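EtuB protein (PDB 3IO0) forms trimers of tandem BMC domains that build part of the shell of a bacterial microcompartment associated with ethanol utilisation. Local coordinates at the interface of chains A and B. Sequence-based numbering; all coordinates share one arbitrary frame. Chains: chain A/B, EtuB protein.

The interface of chains A and B. Residues chain A 74, 79-80, 119, 153-154, 185-187; chain B 44-46, 73-75, 83-84.
Two neighbouring subunits of the EtuB trimer meet here through loops around the ends of their BMC-domain strands, with A:Asn187 reaching into chain B. Its CG lies anti to the backbone N (chi1 -157°), which carries the amide across the boundary. CB passes beside the carboxylate of B:Asp75, and CG of A:Asn187 rests obliquely against the ring carbon CG of B:Pro73 at 3.6 Å. At the tip the two amide atoms part ways. OD1 of A:Asn187 turns back to its own chain and takes the N-H of A:Ala154 at the first turn of helix 154-167, N to OD1 2.9 Å, in an almost straight bond (175° at H). ND2 of A:Asn187 gives to two acceptors near the amide plane: the carbonyl O of B:Ala45 at 2.7 Å, approached from above the carbonyl plane, and OD2 of B:Asp75, also at 2.7 Å, on its anti lone pair. Together these partners support the modelled orientation of the amide.

The carboxylate stands 72° to the amide, and its syn lone pairs serve B:Arg46 side-on: NE reaches OD2 of B:Asp75 at 2.7 Å as a salt bridge, while NH2 bonds OD1. This pairing should favour a charged aspartate and would hold the carboxylate in place for A:Asn187. Bent at chi2 and chi3, B:Arg46 lays its guanidinium next to CB of A:Ala80 and sends NH1 over to the carbonyl O of A:Ala119 at 3.0 Å, from above that carbonyl plane.

Further along, CB of A:Tyr185 packs on CB of B:Arg74. The guanidinium of A:Arg74 meets one backbone oxygen, B:Arg74 O, with its NE/NH2 edge, and the oxygen lies in its plane, 3.0 Å from NE and 2.7 Å from NH2.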
loop_
_atom_site.group_PDB
_atom_site.type_symbol
_atom_site.label_atom_id
_atom_site.label_comp_id
_atom_site.label_asym_id
_atom_site.label_seq_id
_atom_site.Cartn_x
_atom_site.Cartn_y
_atom_site.Cartn_z
ATOM N N ARG A 74 0.951 3.959 -4.918
ATOM C CA ARG A 74 1.198 2.790 -4.061
ATOM C C ARG A 74 1.740 1.655 -4.829
ATOM O O ARG A 74 1.232 0.537 -4.809
ATOM C CB ARG A 74 0.271 2.435 -2.916
ATOM C CG ARG A 74 1.174 1.879 -1.730
ATOM C CD ARG A 74 2.385 2.834 -1.411
ATOM N NE ARG A 74 3.521 2.273 -0.656
ATOM C CZ ARG A 74 4.764 2.125 -1.140
ATOM N NH1 ARG A 74 5.053 2.473 -2.391
ATOM N NH2 ARG A 74 5.733 1.613 -0.391
ATOM N N GLY A 79 9.044 -0.239 -2.573
ATOM C CA GLY A 79 8.204 0.960 -2.331
ATOM C C GLY A 79 9.016 2.014 -3.025
ATOM O O GLY A 79 9.619 1.679 -4.023
ATOM N N ALA A 80 9.081 3.258 -2.546
ATOM C CA ALA A 80 8.369 3.779 -1.386
ATOM C C ALA A 80 7.310 4.856 -1.745
ATOM O O ALA A 80 6.717 5.449 -0.841
ATOM C CB ALA A 80 9.381 4.361 -0.399
ATOM N N ALA A 119 17.799 3.356 -0.198
ATOM C CA ALA A 119 16.973 3.564 0.979
ATOM C C ALA A 119 15.759 4.463 0.734
ATOM O O ALA A 119 14.934 4.650 1.631
ATOM C CB ALA A 119 17.815 4.083 2.135
ATOM N N PRO A 153 12.938 7.773 3.024
ATOM C CA PRO A 153 11.829 7.626 3.952
ATOM C C PRO A 153 11.340 8.982 4.399
ATOM O O PRO A 153 12.074 9.977 4.292
ATOM C CB PRO A 153 12.454 6.875 5.126
ATOM C CG PRO A 153 13.879 7.217 5.069
ATOM C CD PRO A 153 14.201 7.305 3.614
ATOM N N ALA A 154 10.110 9.011 4.907
ATOM C CA ALA A 154 9.397 10.258 5.191
ATOM C C ALA A 154 10.231 11.308 5.936
ATOM O O ALA A 154 10.044 12.505 5.730
ATOM C CB ALA A 154 8.108 9.965 5.936
ATOM N N TYR A 185 -0.364 5.947 1.643
ATOM C CA TYR A 185 0.491 5.168 2.553
ATOM C C TYR A 185 1.911 4.963 2.032
ATOM O O TYR A 185 2.478 3.870 2.150
ATOM C CB TYR A 185 -0.103 3.786 2.830
ATOM C CG TYR A 185 -1.489 3.757 3.393
ATOM C CD1 TYR A 185 -1.973 4.793 4.180
ATOM C CD2 TYR A 185 -2.307 2.657 3.177
ATOM C CE1 TYR A 185 -3.247 4.753 4.710
ATOM C CE2 TYR A 185 -3.583 2.606 3.712
ATOM C CZ TYR A 185 -4.044 3.660 4.466
ATOM O OH TYR A 185 -5.302 3.603 4.988
ATOM N N THR A 186 2.478 6.005 1.445
ATOM C CA THR A 186 3.846 5.955 0.958
ATOM C C THR A 186 4.764 6.340 2.110
ATOM O O THR A 186 4.320 6.932 3.092
ATOM C CB THR A 186 4.028 6.884 -0.259
ATOM O OG1 THR A 186 3.613 8.211 0.076
ATOM C CG2 THR A 186 3.173 6.394 -1.418
ATOM N N ASN A 187 6.035 5.985 2.030
ATOM C CA ASN A 187 6.941 6.400 3.091
ATOM C C ASN A 187 7.560 7.761 2.766
ATOM O O ASN A 187 8.778 7.894 2.666
ATOM C CB ASN A 187 8.004 5.337 3.361
ATOM C CG ASN A 187 8.589 5.442 4.756
ATOM O OD1 ASN A 187 8.716 6.536 5.317
ATOM N ND2 ASN A 187 8.960 4.304 5.324
ATOM N N SER B 44 12.462 7.654 11.336
ATOM C CA SER B 44 11.822 7.275 10.086
ATOM C C SER B 44 12.530 6.048 9.529
ATOM O O SER B 44 13.758 6.019 9.509
ATOM C CB SER B 44 11.904 8.437 9.088
ATOM O OG SER B 44 11.051 8.230 7.967
ATOM N N ALA B 45 11.780 5.042 9.083
ATOM C CA ALA B 45 12.394 3.819 8.555
ATOM C C ALA B 45 11.599 3.146 7.453
ATOM O O ALA B 45 10.368 3.289 7.374
ATOM C CB ALA B 45 12.647 2.830 9.660
ATOM N N ARG B 46 12.311 2.396 6.617
ATOM C CA ARG B 46 11.681 1.680 5.525
ATOM C C ARG B 46 11.120 0.367 6.027
ATOM O O ARG B 46 10.049 -0.046 5.600
ATOM C CB ARG B 46 12.673 1.419 4.389
ATOM C CG ARG B 46 13.321 2.678 3.793
ATOM C CD ARG B 46 12.328 3.565 3.054
ATOM N NE ARG B 46 11.505 2.813 2.101
ATOM C CZ ARG B 46 11.935 2.306 0.952
ATOM N NH1 ARG B 46 13.200 2.451 0.580
ATOM N NH2 ARG B 46 11.091 1.643 0.175
ATOM N N PRO B 73 3.283 3.891 6.969
ATOM C CA PRO B 73 3.215 3.261 5.602
ATOM C C PRO B 73 3.455 1.826 6.030
ATOM O O PRO B 73 3.610 1.677 7.227
ATOM C CB PRO B 73 4.432 3.836 4.887
ATOM C CG PRO B 73 5.336 4.434 5.985
ATOM C CD PRO B 73 4.477 4.745 7.165
ATOM N N ARG B 74 3.535 0.740 5.265
ATOM C CA ARG B 74 3.250 0.349 3.876
ATOM C C ARG B 74 4.444 0.469 3.020
ATOM O O ARG B 74 4.449 1.113 1.974
ATOM C CB ARG B 74 1.924 0.673 3.217
ATOM C CG ARG B 74 1.550 -0.556 2.279
ATOM C CD ARG B 74 1.665 -1.933 3.033
ATOM N NE ARG B 74 1.766 -3.157 2.216
ATOM C CZ ARG B 74 2.835 -3.967 2.177
ATOM N NH1 ARG B 74 3.923 -3.691 2.889
ATOM N NH2 ARG B 74 2.842 -5.054 1.415
ATOM N N ASP B 75 5.460 -0.221 3.520
ATOM C CA ASP B 75 6.775 -0.180 2.979
ATOM C C ASP B 75 7.296 -1.600 3.094
ATOM O O ASP B 75 6.580 -2.552 2.729
ATOM C CB ASP B 75 7.608 0.786 3.798
ATOM C CG ASP B 75 8.745 1.358 3.009
ATOM O OD1 ASP B 75 9.226 0.682 2.067
ATOM O OD2 ASP B 75 9.159 2.486 3.320
ATOM N N GLY B 83 7.169 0.159 7.544
ATOM C CA GLY B 83 6.618 1.494 7.464
ATOM C C GLY B 83 6.651 2.181 8.826
ATOM O O GLY B 83 5.754 1.947 9.644
ATOM N N ILE B 84 7.640 3.025 9.122
ATOM C CA ILE B 84 7.510 3.791 10.381
ATOM C C ILE B 84 7.907 5.274 10.335
ATOM O O ILE B 84 8.958 5.627 9.796
ATOM C CB ILE B 84 8.100 3.050 11.611
ATOM C CG1 ILE B 84 7.797 3.803 12.905
ATOM C CG2 ILE B 84 9.565 2.850 11.476
ATOM C CD1 ILE B 84 6.354 3.731 13.360
#